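Local coordinates for protein putative N-acetylmuramoyl-L-alanine amidase,autolysin cwp6 (Peptoclostridium difficile, PDB 5J72) that probably cleaves the amide bond between N-acetylmuramic acid and L-alanine in peptidoglycan, as a zinc-dependent autolysin carrying cell wall-binding domains, at residues Tyr63-Leu75 and Leu99-Ile111. Residues are numbered along the deposited sequence; the frame is centred on the assembly and turned at random. Where two conformers were deposited one is given.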
# COMPACT_ATOMS: atom_id res chain seq x y z
N TYR A 63 22.50 -8.70 9.12
CA TYR A 63 23.45 -8.08 8.22
C TYR A 63 24.06 -6.83 8.92
O TYR A 63 23.84 -5.70 8.49
CB TYR A 63 22.70 -7.69 6.92
CG TYR A 63 22.37 -8.94 6.13
CD1 TYR A 63 21.12 -9.55 6.24
CD2 TYR A 63 23.33 -9.55 5.31
CE1 TYR A 63 20.83 -10.73 5.54
CE2 TYR A 63 23.05 -10.74 4.64
CZ TYR A 63 21.80 -11.32 4.75
OH TYR A 63 21.56 -12.51 4.15
N ASN A 64 24.88 -7.25 9.89
CA ASN A 64 25.46 -6.18 10.68
C ASN A 64 26.93 -5.95 10.37
O ASN A 64 27.65 -5.48 11.25
CB ASN A 64 25.34 -6.53 12.18
CG ASN A 64 23.95 -6.49 12.75
OD1 ASN A 64 23.74 -7.06 13.84
ND2 ASN A 64 22.95 -5.86 12.10
N LYS A 65 27.37 -6.23 9.21
CA LYS A 65 28.77 -5.98 8.81
C LYS A 65 28.76 -5.08 7.58
O LYS A 65 27.94 -5.28 6.68
CB LYS A 65 29.49 -7.31 8.46
CG LYS A 65 29.59 -8.34 9.63
CD LYS A 65 30.50 -7.92 10.74
CE LYS A 65 31.97 -7.94 10.35
NZ LYS A 65 32.47 -9.33 10.09
N ASP A 66 29.66 -4.09 7.52
CA ASP A 66 29.72 -3.16 6.41
C ASP A 66 30.97 -3.47 5.58
O ASP A 66 32.08 -3.17 6.00
CB ASP A 66 29.72 -1.73 6.95
CG ASP A 66 28.94 -0.77 6.07
OD1 ASP A 66 28.46 -1.20 5.00
OD2 ASP A 66 28.86 0.40 6.41
N PRO A 67 30.83 -4.04 4.39
CA PRO A 67 32.00 -4.40 3.58
C PRO A 67 32.77 -3.23 2.97
O PRO A 67 32.19 -2.28 2.49
CB PRO A 67 31.39 -5.36 2.54
CG PRO A 67 30.00 -4.74 2.31
CD PRO A 67 29.56 -4.42 3.71
N GLU A 68 34.11 -3.34 3.02
CA GLU A 68 34.99 -2.28 2.48
C GLU A 68 34.94 -2.26 0.96
O GLU A 68 35.16 -1.21 0.33
CB GLU A 68 36.46 -2.52 2.90
CG GLU A 68 36.61 -2.43 4.43
CD GLU A 68 36.39 -1.02 4.99
OE1 GLU A 68 36.31 -0.03 4.24
OE2 GLU A 68 36.30 -0.90 6.23
N TYR A 69 34.64 -3.43 0.36
CA TYR A 69 34.64 -3.49 -1.11
C TYR A 69 33.69 -4.63 -1.48
O TYR A 69 33.68 -5.66 -0.77
CB TYR A 69 36.09 -3.81 -1.62
CG TYR A 69 36.22 -4.02 -3.12
CD1 TYR A 69 35.80 -3.05 -4.01
CD2 TYR A 69 36.79 -5.20 -3.64
CE1 TYR A 69 35.92 -3.24 -5.39
CE2 TYR A 69 36.93 -5.38 -5.00
CZ TYR A 69 36.49 -4.40 -5.87
OH TYR A 69 36.60 -4.60 -7.21
N LEU A 70 32.96 -4.42 -2.61
CA LEU A 70 31.90 -5.34 -3.09
C LEU A 70 30.71 -5.27 -2.12
O LEU A 70 30.78 -4.72 -1.01
CB LEU A 70 32.34 -6.83 -3.26
CG LEU A 70 33.61 -7.00 -4.09
CD1 LEU A 70 33.98 -8.48 -4.37
CD2 LEU A 70 33.33 -6.30 -5.39
N ASN A 71 29.57 -5.81 -2.55
CA ASN A 71 28.40 -5.74 -1.69
C ASN A 71 27.47 -6.92 -1.90
O ASN A 71 26.23 -6.81 -1.73
CB ASN A 71 27.62 -4.39 -1.94
CG ASN A 71 26.92 -4.33 -3.29
OD1 ASN A 71 27.29 -5.03 -4.25
ND2 ASN A 71 25.85 -3.52 -3.45
N VAL A 72 28.06 -8.07 -2.25
CA VAL A 72 27.21 -9.27 -2.40
C VAL A 72 27.76 -10.34 -1.45
O VAL A 72 28.95 -10.70 -1.56
CB VAL A 72 27.22 -9.80 -3.85
CG1 VAL A 72 26.39 -11.11 -3.91
CG2 VAL A 72 26.63 -8.73 -4.80
N TRP A 73 26.93 -10.82 -0.54
CA TRP A 73 27.30 -11.86 0.39
C TRP A 73 27.14 -13.20 -0.31
O TRP A 73 26.04 -13.49 -0.80
CB TRP A 73 26.35 -11.82 1.61
CG TRP A 73 26.53 -10.62 2.41
CD1 TRP A 73 25.71 -9.52 2.48
CD2 TRP A 73 27.68 -10.31 3.25
NE1 TRP A 73 26.29 -8.54 3.27
CE2 TRP A 73 27.50 -9.01 3.76
CE3 TRP A 73 28.83 -11.03 3.62
CZ2 TRP A 73 28.43 -8.41 4.62
CZ3 TRP A 73 29.76 -10.44 4.48
CH2 TRP A 73 29.56 -9.14 4.97
N GLU A 74 28.20 -14.02 -0.34
CA GLU A 74 28.17 -15.31 -1.06
C GLU A 74 28.34 -16.42 -0.07
O GLU A 74 29.24 -16.37 0.78
CB GLU A 74 29.34 -15.36 -2.07
CG GLU A 74 29.12 -14.26 -3.12
CD GLU A 74 30.15 -14.28 -4.28
OE1 GLU A 74 30.79 -15.27 -4.49
OE2 GLU A 74 30.30 -13.26 -4.94
N LEU A 75 27.49 -17.42 -0.14
CA LEU A 75 27.55 -18.53 0.82
C LEU A 75 28.81 -19.38 0.58
O LEU A 75 29.06 -19.79 -0.55
CB LEU A 75 26.29 -19.45 0.60
CG LEU A 75 26.26 -20.68 1.54
CD1 LEU A 75 26.19 -20.36 3.02
CD2 LEU A 75 25.03 -21.55 1.09
N LEU A 99 23.51 -27.96 -5.08
CA LEU A 99 23.20 -26.54 -4.95
C LEU A 99 23.91 -25.72 -5.92
O LEU A 99 25.03 -26.04 -6.31
CB LEU A 99 23.59 -26.10 -3.54
CG LEU A 99 22.76 -26.76 -2.45
CD1 LEU A 99 23.20 -26.27 -1.09
CD2 LEU A 99 21.27 -26.42 -2.60
N ASN A 100 23.27 -24.63 -6.37
CA ASN A 100 23.95 -23.68 -7.22
C ASN A 100 24.14 -22.47 -6.27
O ASN A 100 23.17 -21.74 -6.02
CB ASN A 100 23.14 -23.26 -8.40
CG ASN A 100 23.95 -22.36 -9.28
OD1 ASN A 100 23.59 -21.19 -9.47
ND2 ASN A 100 25.08 -22.77 -9.81
N LEU A 101 25.35 -22.26 -5.75
CA LEU A 101 25.52 -21.24 -4.70
C LEU A 101 25.16 -19.82 -5.06
O LEU A 101 24.75 -19.07 -4.16
CB LEU A 101 26.96 -21.32 -4.17
CG LEU A 101 27.25 -22.73 -3.61
CD1 LEU A 101 28.66 -22.77 -3.16
CD2 LEU A 101 26.30 -23.03 -2.47
N LYS A 102 25.25 -19.43 -6.33
CA LYS A 102 24.86 -18.10 -6.65
C LYS A 102 23.36 -17.86 -6.40
O LYS A 102 22.94 -16.70 -6.28
CB LYS A 102 25.16 -17.76 -8.12
CG LYS A 102 26.66 -17.40 -8.34
CD LYS A 102 26.95 -15.84 -8.38
CE LYS A 102 28.18 -15.44 -7.55
NZ LYS A 102 28.20 -13.98 -7.10
N ASP A 103 22.57 -18.93 -6.35
CA ASP A 103 21.15 -18.70 -6.08
C ASP A 103 20.93 -18.09 -4.67
O ASP A 103 19.82 -17.58 -4.39
CB ASP A 103 20.40 -20.05 -6.01
CG ASP A 103 20.34 -20.77 -7.33
OD1 ASP A 103 19.97 -21.94 -7.33
OD2 ASP A 103 20.67 -20.16 -8.37
N TYR A 104 21.93 -18.15 -3.78
CA TYR A 104 21.75 -17.60 -2.43
C TYR A 104 22.46 -16.24 -2.23
O TYR A 104 22.47 -15.74 -1.12
CB TYR A 104 22.27 -18.60 -1.36
CG TYR A 104 21.64 -19.94 -1.62
CD1 TYR A 104 22.37 -20.96 -2.23
CD2 TYR A 104 20.27 -20.15 -1.39
CE1 TYR A 104 21.76 -22.14 -2.63
CE2 TYR A 104 19.64 -21.34 -1.81
CZ TYR A 104 20.40 -22.32 -2.43
OH TYR A 104 19.83 -23.45 -2.97
N ASP A 105 23.02 -15.65 -3.28
CA ASP A 105 23.73 -14.35 -3.09
C ASP A 105 22.78 -13.27 -2.58
O ASP A 105 21.65 -13.17 -3.09
CB ASP A 105 24.20 -13.88 -4.46
CG ASP A 105 25.43 -14.60 -4.97
OD1 ASP A 105 25.95 -15.47 -4.25
OD2 ASP A 105 25.85 -14.31 -6.07
N VAL A 106 23.21 -12.47 -1.63
CA VAL A 106 22.36 -11.42 -1.07
C VAL A 106 23.05 -10.11 -1.26
O VAL A 106 24.24 -10.01 -0.89
CB VAL A 106 22.11 -11.74 0.44
CG1 VAL A 106 21.46 -10.54 1.12
CG2 VAL A 106 21.23 -13.00 0.55
N THR A 107 22.37 -9.12 -1.89
CA THR A 107 22.99 -7.83 -2.16
C THR A 107 22.69 -6.85 -1.03
O THR A 107 21.51 -6.65 -0.65
CB THR A 107 22.48 -7.30 -3.51
OG1 THR A 107 22.78 -8.27 -4.50
CG2 THR A 107 23.14 -5.99 -3.88
N GLN A 108 23.74 -6.23 -0.49
CA GLN A 108 23.58 -5.24 0.58
C GLN A 108 23.74 -3.87 -0.04
O GLN A 108 24.84 -3.43 -0.40
CB GLN A 108 24.63 -5.47 1.69
CG GLN A 108 24.48 -4.49 2.86
CD GLN A 108 25.30 -5.00 4.03
OE1 GLN A 108 25.28 -6.18 4.35
NE2 GLN A 108 25.98 -4.08 4.76
N GLU A 109 22.63 -3.14 -0.16
CA GLU A 109 22.66 -1.80 -0.76
C GLU A 109 22.74 -0.77 0.35
O GLU A 109 22.71 -1.11 1.53
CB GLU A 109 21.35 -1.55 -1.50
CG GLU A 109 20.99 -2.67 -2.44
CD GLU A 109 21.65 -2.48 -3.82
OE1 GLU A 109 21.26 -3.18 -4.76
OE2 GLU A 109 22.55 -1.64 -3.95
N PHE A 110 22.84 0.50 -0.01
CA PHE A 110 22.88 1.56 0.99
C PHE A 110 22.10 2.79 0.55
O PHE A 110 21.84 2.94 -0.64
CB PHE A 110 24.34 1.93 1.37
CG PHE A 110 25.13 2.52 0.23
CD1 PHE A 110 25.91 1.71 -0.58
CD2 PHE A 110 25.11 3.89 -0.01
CE1 PHE A 110 26.64 2.25 -1.62
CE2 PHE A 110 25.84 4.43 -1.07
CZ PHE A 110 26.60 3.61 -1.87
N ILE A 111 21.70 3.62 1.49
CA ILE A 111 20.93 4.87 1.19
C ILE A 111 21.75 5.75 0.30
O ILE A 111 22.92 6.03 0.65
CB ILE A 111 20.65 5.54 2.55
CG1 ILE A 111 19.49 4.78 3.23
CG2 ILE A 111 20.29 7.04 2.32
CD1 ILE A 111 19.48 5.07 4.79
O HOH W 1 26.19 -7.60 6.83
O HOH W 2 26.11 -1.28 3.66
O HOH W 3 24.45 -2.96 -5.93
O HOH W 4 24.19 -14.83 0.71
O HOH W 5 28.00 -17.28 -4.96
O HOH W 6 25.60 -17.25 -2.32
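The amide of Gln108 is held between the indole N-H of Trp73 and the backbone carbonyl of Lys65, in the loop that precedes the antiparallel neighbour of its own strand in the N-terminal domain. Its CB lies 3.8 Å from NE1 of Trp73. CG, anti to the backbone N (chi1 -178°), serves as the extended link, and CD lies at the indole edge, in the ring plane, which carries the amide between Trp73 and the loop 65-67. There OE1 accepts from NE1 of Trp73 at 2.8 Å; the donor stands 42° out of the amide's carbonyl plane, so no lone pair is met squarely. NE2 donates to Lys65 O at 3.0 Å and passes CD of Pro67. Lys65 O lies close to the plane of the Gln108 amide, though NE2 is tilted 22° from the carbonyl plane of Lys65. Two waters add to the grip: one donates to OE1 and accepts from Lys65 N, the other links NE2 to OD1 of Asp66.

Strand pairing supplies the frame. Trp73 and Val106 form the hydrogen-bonded pair, with Trp73 N to Val106 O at 2.8 Å and a return bond from Val106 N; Val72 and Thr107 are the next, non-hydrogen-bonded pair, and Gln108 N donates almost straight to Asn71 O. Strand 30-39 flanks strand 72-82 on its other edge, through backbone hydrogen bonding between Glu74 and Met38. On the Trp73 face, CG1 of Val106 packs obliquely against Tyr63, 3.6 Å from OH. In the 3-10 segment, Lys102 bends so that NZ makes a salt bridge to Asp105 OD2 (2.6 Å) and a weaker, longer one to Glu74 OE2 (3.1 Å).

Both polar ends of the buried Gln108 amide thus have partners, and its bonds to an indole N-H and a backbone carbonyl fix which end is oxygen, while Lys102 probably offsets the repulsion between Glu74 and Asp105, whose OE2 and OD2 are 4.7 Å apart.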